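Local coordinates for protein FAD-binding oxidoreductase (PDB 7PBG) that acts as a flavin-dependent oxidase of 4-ethylphenol, probably dehydrogenating it to 4-vinylphenol, with FAD bound covalently, at residues E190-G198 and G210-F220; S142-P150 and L235-L243. All coordinates share one frame; numbering follows the deposited sequence.

Contact 1: E190-G198 and G210-F220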
loop_
_atom_site.group_PDB
_atom_site.type_symbol
_atom_site.label_atom_id
_atom_site.label_comp_id
_atom_site.label_asym_id
_atom_site.label_seq_id
_atom_site.Cartn_x
_atom_site.Cartn_y
_atom_site.Cartn_z
ATOM N N GLU A 190 -16.247 9.694 16.688
ATOM C CA GLU A 190 -14.986 10.491 16.682
ATOM C C GLU A 190 -14.458 10.596 15.242
ATOM O O GLU A 190 -14.453 9.581 14.479
ATOM C CB GLU A 190 -13.897 9.849 17.555
ATOM C CG GLU A 190 -14.123 10.020 19.049
ATOM C CD GLU A 190 -14.500 11.431 19.483
ATOM O OE1 GLU A 190 -13.650 12.351 19.378
ATOM O OE2 GLU A 190 -15.652 11.620 19.889
ATOM N N VAL A 191 -13.910 11.749 14.918
ATOM C CA VAL A 191 -13.326 11.961 13.568
ATOM C C VAL A 191 -11.841 11.612 13.657
ATOM O O VAL A 191 -11.112 12.172 14.534
ATOM C CB VAL A 191 -13.527 13.370 13.004
ATOM C CG1 VAL A 191 -12.878 13.497 11.643
ATOM C CG2 VAL A 191 -14.995 13.737 12.876
ATOM N N LEU A 192 -11.404 10.787 12.707
ATOM C CA LEU A 192 -9.992 10.381 12.544
ATOM C C LEU A 192 -9.522 10.915 11.192
ATOM O O LEU A 192 -10.244 10.758 10.192
ATOM C CB LEU A 192 -9.930 8.860 12.559
ATOM C CG LEU A 192 -8.643 8.242 11.997
ATOM C CD1 LEU A 192 -7.535 8.447 13.011
ATOM C CD2 LEU A 192 -8.817 6.736 11.733
ATOM N N ARG A 193 -8.341 11.503 11.147
ATOM C CA ARG A 193 -7.645 11.832 9.890
ATOM C C ARG A 193 -6.405 10.949 9.821
ATOM O O ARG A 193 -5.535 11.013 10.748
ATOM C CB ARG A 193 -7.377 13.327 9.827
ATOM C CG ARG A 193 -8.635 14.163 9.628
ATOM C CD ARG A 193 -8.330 15.598 9.474
ATOM N NE ARG A 193 -9.501 16.321 8.976
ATOM C CZ ARG A 193 -9.492 17.556 8.496
ATOM N NH1 ARG A 193 -8.369 18.268 8.453
ATOM N NH2 ARG A 193 -10.619 18.056 8.008
ATOM N N THR A 194 -6.313 10.155 8.751
ATOM C CA THR A 194 -5.268 9.112 8.628
ATOM C C THR A 194 -3.962 9.805 8.246
ATOM O O THR A 194 -3.983 10.933 7.667
ATOM C CB THR A 194 -5.629 8.017 7.637
ATOM O OG1 THR A 194 -5.764 8.631 6.351
ATOM C CG2 THR A 194 -6.883 7.302 8.067
ATOM N N GLY A 195 -2.882 9.187 8.600
ATOM C CA GLY A 195 -1.547 9.578 8.108
ATOM C C GLY A 195 -1.176 10.969 8.564
ATOM O O GLY A 195 -1.359 11.325 9.756
ATOM N N MET A 196 -0.666 11.792 7.643
ATOM C CA MET A 196 -0.205 13.154 7.967
ATOM C C MET A 196 -1.387 14.113 8.244
ATOM O O MET A 196 -1.143 15.187 8.783
ATOM C CB MET A 196 0.699 13.653 6.840
ATOM C CG MET A 196 1.905 12.796 6.666
ATOM S SD MET A 196 2.912 12.691 8.199
ATOM C CE MET A 196 3.027 14.393 8.650
ATOM N N GLY A 197 -2.638 13.682 8.010
ATOM C CA GLY A 197 -3.820 14.489 8.399
ATOM C C GLY A 197 -3.972 14.555 9.917
ATOM O O GLY A 197 -4.636 15.474 10.401
ATOM N N GLY A 198 -3.284 13.667 10.641
ATOM C CA GLY A 198 -3.207 13.686 12.109
ATOM C C GLY A 198 -2.408 14.872 12.636
ATOM O O GLY A 198 -2.518 15.217 13.827
ATOM N N GLY A 210 1.687 7.737 5.441
ATOM C CA GLY A 210 2.508 7.430 6.617
ATOM C C GLY A 210 2.287 8.434 7.723
ATOM O O GLY A 210 1.642 9.482 7.526
ATOM N N GLN A 211 2.844 8.100 8.865
ATOM C CA GLN A 211 2.701 8.722 10.194
ATOM C C GLN A 211 3.730 7.959 11.019
ATOM O O GLN A 211 4.069 6.876 10.590
ATOM C CB GLN A 211 1.304 8.494 10.793
ATOM C CG GLN A 211 0.892 7.026 10.936
ATOM C CD GLN A 211 0.856 6.285 9.618
ATOM O OE1 GLN A 211 0.051 6.630 8.768
ATOM N NE2 GLN A 211 1.693 5.249 9.434
ATOM N N LEU A 212 4.045 8.411 12.215
ATOM C CA LEU A 212 4.685 7.519 13.197
ATOM C C LEU A 212 3.654 6.451 13.571
ATOM O O LEU A 212 2.563 6.796 13.999
ATOM C CB LEU A 212 5.078 8.313 14.441
ATOM C CG LEU A 212 5.949 7.531 15.420
ATOM C CD1 LEU A 212 7.369 7.422 14.943
ATOM C CD2 LEU A 212 5.928 8.176 16.787
ATOM N N GLY A 213 4.058 5.195 13.521
ATOM C CA GLY A 213 3.175 4.083 13.859
ATOM C C GLY A 213 2.511 3.461 12.637
ATOM O O GLY A 213 2.928 3.607 11.481
ATOM N N PRO A 214 1.483 2.640 12.904
ATOM C CA PRO A 214 0.914 1.792 11.883
ATOM C C PRO A 214 0.183 2.545 10.779
ATOM O O PRO A 214 -0.414 3.611 10.977
ATOM C CB PRO A 214 -0.028 0.861 12.638
ATOM C CG PRO A 214 -0.345 1.563 13.915
ATOM C CD PRO A 214 0.848 2.451 14.216
ATOM N N SER A 215 0.238 1.962 9.602
ATOM C CA SER A 215 -0.492 2.453 8.412
ATOM C C SER A 215 -1.864 1.792 8.424
ATOM O O SER A 215 -1.907 0.543 8.295
ATOM C CB SER A 215 0.275 2.154 7.147
ATOM O OG SER A 215 1.409 3.008 7.038
ATOM N N ILE A 216 -2.935 2.572 8.633
ATOM C CA ILE A 216 -4.268 1.959 8.921
ATOM C C ILE A 216 -5.307 2.295 7.834
ATOM O O ILE A 216 -6.439 1.871 7.985
ATOM C CB ILE A 216 -4.774 2.374 10.310
ATOM C CG1 ILE A 216 -4.978 3.886 10.429
ATOM C CG2 ILE A 216 -3.822 1.830 11.356
ATOM C CD1 ILE A 216 -5.637 4.323 11.719
ATOM N N GLU A 217 -4.955 2.948 6.730
ATOM C CA GLU A 217 -6.012 3.190 5.695
ATOM C C GLU A 217 -6.533 1.849 5.144
ATOM O O GLU A 217 -7.727 1.794 4.765
ATOM C CB GLU A 217 -5.505 4.035 4.532
ATOM C CG GLU A 217 -5.407 5.504 4.916
ATOM C CD GLU A 217 -4.879 6.465 3.872
ATOM O OE1 GLU A 217 -4.778 6.072 2.657
ATOM O OE2 GLU A 217 -4.648 7.640 4.256
ATOM N N GLY A 218 -5.684 0.812 5.074
ATOM C CA GLY A 218 -6.089 -0.514 4.600
ATOM C C GLY A 218 -7.120 -1.147 5.513
ATOM O O GLY A 218 -7.883 -2.031 5.029
ATOM N N LEU A 219 -7.215 -0.723 6.791
ATOM C CA LEU A 219 -8.271 -1.256 7.687
ATOM C C LEU A 219 -9.653 -0.870 7.177
ATOM O O LEU A 219 -10.608 -1.557 7.518
ATOM C CB LEU A 219 -8.136 -0.683 9.086
ATOM C CG LEU A 219 -7.003 -1.205 9.934
ATOM C CD1 LEU A 219 -7.245 -0.744 11.360
ATOM C CD2 LEU A 219 -6.934 -2.703 9.845
ATOM N N PHE A 220 -9.777 0.223 6.442
ATOM C CA PHE A 220 -11.104 0.722 6.007
ATOM C C PHE A 220 -11.487 0.129 4.648
ATOM O O PHE A 220 -12.496 0.595 4.051
ATOM C CB PHE A 220 -11.109 2.249 6.013
ATOM C CG PHE A 220 -10.862 2.787 7.390
ATOM C CD1 PHE A 220 -11.780 2.597 8.409
ATOM C CD2 PHE A 220 -9.623 3.329 7.701
ATOM C CE1 PHE A 220 -11.496 3.027 9.693
ATOM C CE2 PHE A 220 -9.371 3.820 8.969
ATOM C CZ PHE A 220 -10.291 3.636 9.978
#
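The Phe220 ring meets Leu192 and Thr194 aslant, neither squarely over its face nor at its edge: Leu192 CD2 comes to 3.9 Å from Phe220 CZ, and Thr194 CG2 packs more loosely near CE2. The same methyl of Leu192 also reaches Ile216, tip to tip, with CD2 4.0 Å from Ile216 CD1. The second flat group is the carboxylate of Glu217, which crosses the Thr194 side chain at about a right angle. Thr194 OG1 donates to Glu217 OE2 at 2.6 Å, arriving on the anti side and 22° out of the carboxylate plane. A chi1 of 62° sets OG1 between the backbone N and the carbonyl carbon of Thr194, where it faces the acid while CG2 stays beside the backbone N. Glu217 is gripped further by Gly181 N at OE2 and by a salt bridge from Arg179 at OE1; partners on both oxygens hold the carboxylate in its rotation and are consistent with a buried, ionised acid. The third is the amide of Gln211. Gln211 NE2 donates within its own loop to Gly213 O at 2.9 Å and, close to the amide plane, to Ser215 OG at 3.3 Å. With the amide turned this way, Gln211 OE1 rests 3.4 Å from Gly195 CA. Gly210 O comes to 3.2 Å from Gly195 CA as well, making a tight place at a residue with positive phi. The contact lies along strand 191-193, which pairs with strand 179-186 in the antiparallel sheet; that neighbour bonds Leu192 and Thr194 and lends Met182 and Val184 to Phe220. Val191 touches helix 64-77, and the side-chain amide of Gln497 of the second subunit hydrogen-bonds Arg193 O and Gly195 O.

Contact 2: S142-P150 and L235-L243; sequences SGAKLMIDP and LMPTPPEML
Met236 O takes two groups from the facing strand: Met147 N donates to it at 2.9 Å with an N-H...O angle of 162°, and the CA-H of Leu146 adds a contact at 3.5 Å from Leu146 CA. Two residues on, Thr238 N gives Lys145 O an almost straight bond of 3.0 Å (175°). At the other end of this short, weakly bonded antiparallel pairing a water bridges the strands, donating to Met147 O at 2.7 Å and accepting from Met236 N at 2.9 Å. The side chains divide over the two faces. Leu146 crosses Leu235 at about a right angle, their CD1 atoms 4.0 Å apart, and Val139 of helix 132-142 also packs on Leu146. Met147 goes the other way: its chain runs extended to the sulfur, then bends at the last torsion. Met147 SD settles 3.6 Å from Pro239 CD and meets Met242 tip to tip, SD to SD, at 3.7 Å. Tyr325 of strand 318-326 touches Met236, Pro239 and Met242, adding an aromatic neighbour to the methionines. The proline-rich link 238-240 leads from strand 226-237, in the sheet of the FAD-binding part, into strand 241-249 of the eight-stranded sheet. Chemically, the two parts meet here through soft, apolar thioether packing, while two direct main-chain bonds and a bridging water link the backbones, with no salt bridge between the two segments.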
loop_
_atom_site.group_PDB
_atom_site.type_symbol
_atom_site.label_atom_id
_atom_site.label_comp_id
_atom_site.label_asym_id
_atom_site.label_seq_id
_atom_site.Cartn_x
_atom_site.Cartn_y
_atom_site.Cartn_z
ATOM N N SER A 142 -10.406 22.502 -14.945
ATOM C CA SER A 142 -9.323 23.137 -14.133
ATOM C C SER A 142 -8.116 23.489 -15.008
ATOM O O SER A 142 -7.322 24.365 -14.574
ATOM C CB SER A 142 -8.890 22.263 -12.985
ATOM O OG SER A 142 -7.993 21.235 -13.420
ATOM N N GLY A 143 -7.968 22.837 -16.172
ATOM C CA GLY A 143 -6.765 22.992 -16.989
ATOM C C GLY A 143 -5.639 22.093 -16.493
ATOM O O GLY A 143 -4.613 22.045 -17.167
ATOM N N ALA A 144 -5.778 21.438 -15.348
ATOM C CA ALA A 144 -4.650 20.647 -14.773
ATOM C C ALA A 144 -4.308 19.460 -15.702
ATOM O O ALA A 144 -5.226 18.755 -16.162
ATOM C CB ALA A 144 -5.007 20.206 -13.379
ATOM N N LYS A 145 -3.027 19.227 -15.991
ATOM C CA LYS A 145 -2.568 18.139 -16.891
ATOM C C LYS A 145 -2.433 16.832 -16.095
ATOM O O LYS A 145 -1.333 16.275 -15.951
ATOM C CB LYS A 145 -1.265 18.528 -17.595
ATOM C CG LYS A 145 -1.353 19.844 -18.366
ATOM C CD LYS A 145 -2.524 19.929 -19.304
ATOM C CE LYS A 145 -2.470 21.132 -20.232
ATOM N NZ LYS A 145 -3.542 22.121 -19.937
ATOM N N LEU A 146 -3.579 16.348 -15.648
ATOM C CA LEU A 146 -3.722 15.139 -14.816
ATOM C C LEU A 146 -4.811 14.274 -15.426
ATOM O O LEU A 146 -5.757 14.806 -16.028
ATOM C CB LEU A 146 -4.134 15.539 -13.399
ATOM C CG LEU A 146 -3.183 16.443 -12.607
ATOM C CD1 LEU A 146 -3.834 16.695 -11.276
ATOM C CD2 LEU A 146 -1.814 15.840 -12.448
ATOM N N MET A 147 -4.683 12.974 -15.230
ATOM C CA MET A 147 -5.638 11.956 -15.671
ATOM C C MET A 147 -6.249 11.315 -14.441
ATOM O O MET A 147 -5.552 11.105 -13.412
ATOM C CB MET A 147 -4.909 10.855 -16.454
ATOM C CG MET A 147 -4.475 11.278 -17.814
ATOM S SD MET A 147 -3.363 9.999 -18.440
ATOM C CE MET A 147 -4.417 8.551 -18.315
ATOM N N ILE A 148 -7.495 10.947 -14.560
ATOM C CA ILE A 148 -8.099 10.046 -13.556
ATOM C C ILE A 148 -7.969 8.590 -14.036
ATOM O O ILE A 148 -7.546 8.318 -15.162
ATOM C CB ILE A 148 -9.538 10.419 -13.257
ATOM C CG1 ILE A 148 -10.463 10.119 -14.435
ATOM C CG2 ILE A 148 -9.644 11.884 -12.848
ATOM C CD1 ILE A 148 -11.896 9.907 -14.010
ATOM N N ASP A 149 -8.355 7.676 -13.162
ATOM C CA ASP A 149 -8.310 6.217 -13.421
ATOM C C ASP A 149 -9.707 5.680 -13.150
ATOM O O ASP A 149 -10.043 5.325 -11.995
ATOM C CB ASP A 149 -7.279 5.463 -12.579
ATOM C CG ASP A 149 -7.163 4.018 -13.007
ATOM O OD1 ASP A 149 -6.234 3.713 -13.765
ATOM O OD2 ASP A 149 -8.015 3.225 -12.578
ATOM N N PRO A 150 -10.615 5.730 -14.148
ATOM C CA PRO A 150 -11.972 5.249 -13.921
ATOM C C PRO A 150 -12.076 3.720 -13.976
ATOM O O PRO A 150 -11.446 3.019 -14.761
ATOM C CB PRO A 150 -12.789 5.875 -15.061
ATOM C CG PRO A 150 -11.771 6.068 -16.196
ATOM C CD PRO A 150 -10.425 6.272 -15.521
ATOM N N LEU A 235 -3.200 11.337 -8.775
ATOM C CA LEU A 235 -3.618 11.307 -10.177
ATOM C C LEU A 235 -2.391 11.287 -11.064
ATOM O O LEU A 235 -1.476 12.063 -10.857
ATOM C CB LEU A 235 -4.470 12.552 -10.523
ATOM C CG LEU A 235 -5.752 12.751 -9.730
ATOM C CD1 LEU A 235 -6.549 13.972 -10.263
ATOM C CD2 LEU A 235 -6.608 11.490 -9.772
ATOM N N MET A 236 -2.436 10.424 -12.042
ATOM C CA MET A 236 -1.303 10.279 -12.971
ATOM C C MET A 236 -1.137 11.581 -13.714
ATOM O O MET A 236 -2.080 12.111 -14.338
ATOM C CB MET A 236 -1.521 9.107 -13.934
ATOM C CG MET A 236 -0.335 8.853 -14.829
ATOM S SD MET A 236 -0.631 7.290 -15.695
ATOM C CE MET A 236 0.120 7.613 -17.288
ATOM N N PRO A 237 0.094 12.137 -13.782
ATOM C CA PRO A 237 0.341 13.222 -14.721
ATOM C C PRO A 237 0.107 12.772 -16.169
ATOM O O PRO A 237 0.495 11.680 -16.536
ATOM C CB PRO A 237 1.837 13.533 -14.476
ATOM C CG PRO A 237 2.084 13.084 -13.071
ATOM C CD PRO A 237 1.264 11.822 -12.959
ATOM N N THR A 238 -0.544 13.612 -16.955
ATOM C CA THR A 238 -0.854 13.321 -18.354
ATOM C C THR A 238 0.450 13.212 -19.135
ATOM O O THR A 238 1.236 14.144 -19.166
ATOM C CB THR A 238 -1.774 14.412 -18.943
ATOM O OG1 THR A 238 -2.955 14.532 -18.146
ATOM C CG2 THR A 238 -2.136 14.137 -20.381
ATOM N N PRO A 239 0.673 12.074 -19.825
ATOM C CA PRO A 239 1.871 11.860 -20.633
ATOM C C PRO A 239 1.734 12.565 -21.972
ATOM O O PRO A 239 0.684 13.046 -22.324
ATOM C CB PRO A 239 1.950 10.339 -20.814
ATOM C CG PRO A 239 0.502 9.895 -20.727
ATOM C CD PRO A 239 -0.223 10.909 -19.854
ATOM N N PRO A 240 2.834 12.722 -22.729
ATOM C CA PRO A 240 2.750 13.425 -24.005
ATOM C C PRO A 240 1.745 12.827 -25.012
ATOM O O PRO A 240 1.013 13.555 -25.711
ATOM C CB PRO A 240 4.182 13.313 -24.556
ATOM C CG PRO A 240 5.056 13.034 -23.373
ATOM C CD PRO A 240 4.186 12.373 -22.311
ATOM N N GLU A 241 1.700 11.496 -25.085
ATOM C CA GLU A 241 0.829 10.753 -26.015
ATOM C C GLU A 241 0.368 9.460 -25.377
ATOM O O GLU A 241 1.051 8.994 -24.458
ATOM C CB GLU A 241 1.621 10.451 -27.291
ATOM C CG GLU A 241 0.773 10.220 -28.486
ATOM C CD GLU A 241 1.438 10.524 -29.826
ATOM O OE1 GLU A 241 2.476 11.207 -29.897
ATOM O OE2 GLU A 241 0.879 10.092 -30.781
ATOM N N MET A 242 -0.730 8.910 -25.882
ATOM C CA MET A 242 -1.238 7.598 -25.474
ATOM C C MET A 242 -1.786 6.912 -26.722
ATOM O O MET A 242 -2.433 7.586 -27.558
ATOM C CB MET A 242 -2.323 7.757 -24.417
ATOM C CG MET A 242 -1.807 8.407 -23.198
ATOM S SD MET A 242 -2.969 8.585 -21.831
ATOM C CE MET A 242 -3.745 10.119 -22.329
ATOM N N LEU A 243 -1.526 5.634 -26.860
ATOM C CA LEU A 243 -1.969 4.834 -28.025
ATOM C C LEU A 243 -2.440 3.470 -27.561
ATOM O O LEU A 243 -1.657 2.782 -26.811
ATOM C CB LEU A 243 -0.818 4.725 -29.012
ATOM C CG LEU A 243 -1.123 3.977 -30.297
ATOM C CD1 LEU A 243 -2.048 4.778 -31.187
ATOM C CD2 LEU A 243 0.170 3.686 -31.037
HETATM O O HOH W 1 -4.838 8.753 -12.406
#

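In the fold
Contact 1 is nested along the chain inside the long loop that contact 2 closes, and both reach the same antiparallel sheet, with centres 28 Å apart and nearest atoms about 13 Å apart. They do not touch. Contact 1 lies nearer the cofactor: the Phe220 side chain is about 7 Å from the FAD and about 6 Å from the side chain of the FAD-binding Cys228. In contact 2 the Ile148 side chain stands about 11 Å from the FAD, but strand 241-249, which begins in segment 235-243, belongs to the sheet that also contains strand 393-402 with His395, the covalent flavin attachment. Both contacts also meet the second subunit, contact 1 far more extensively.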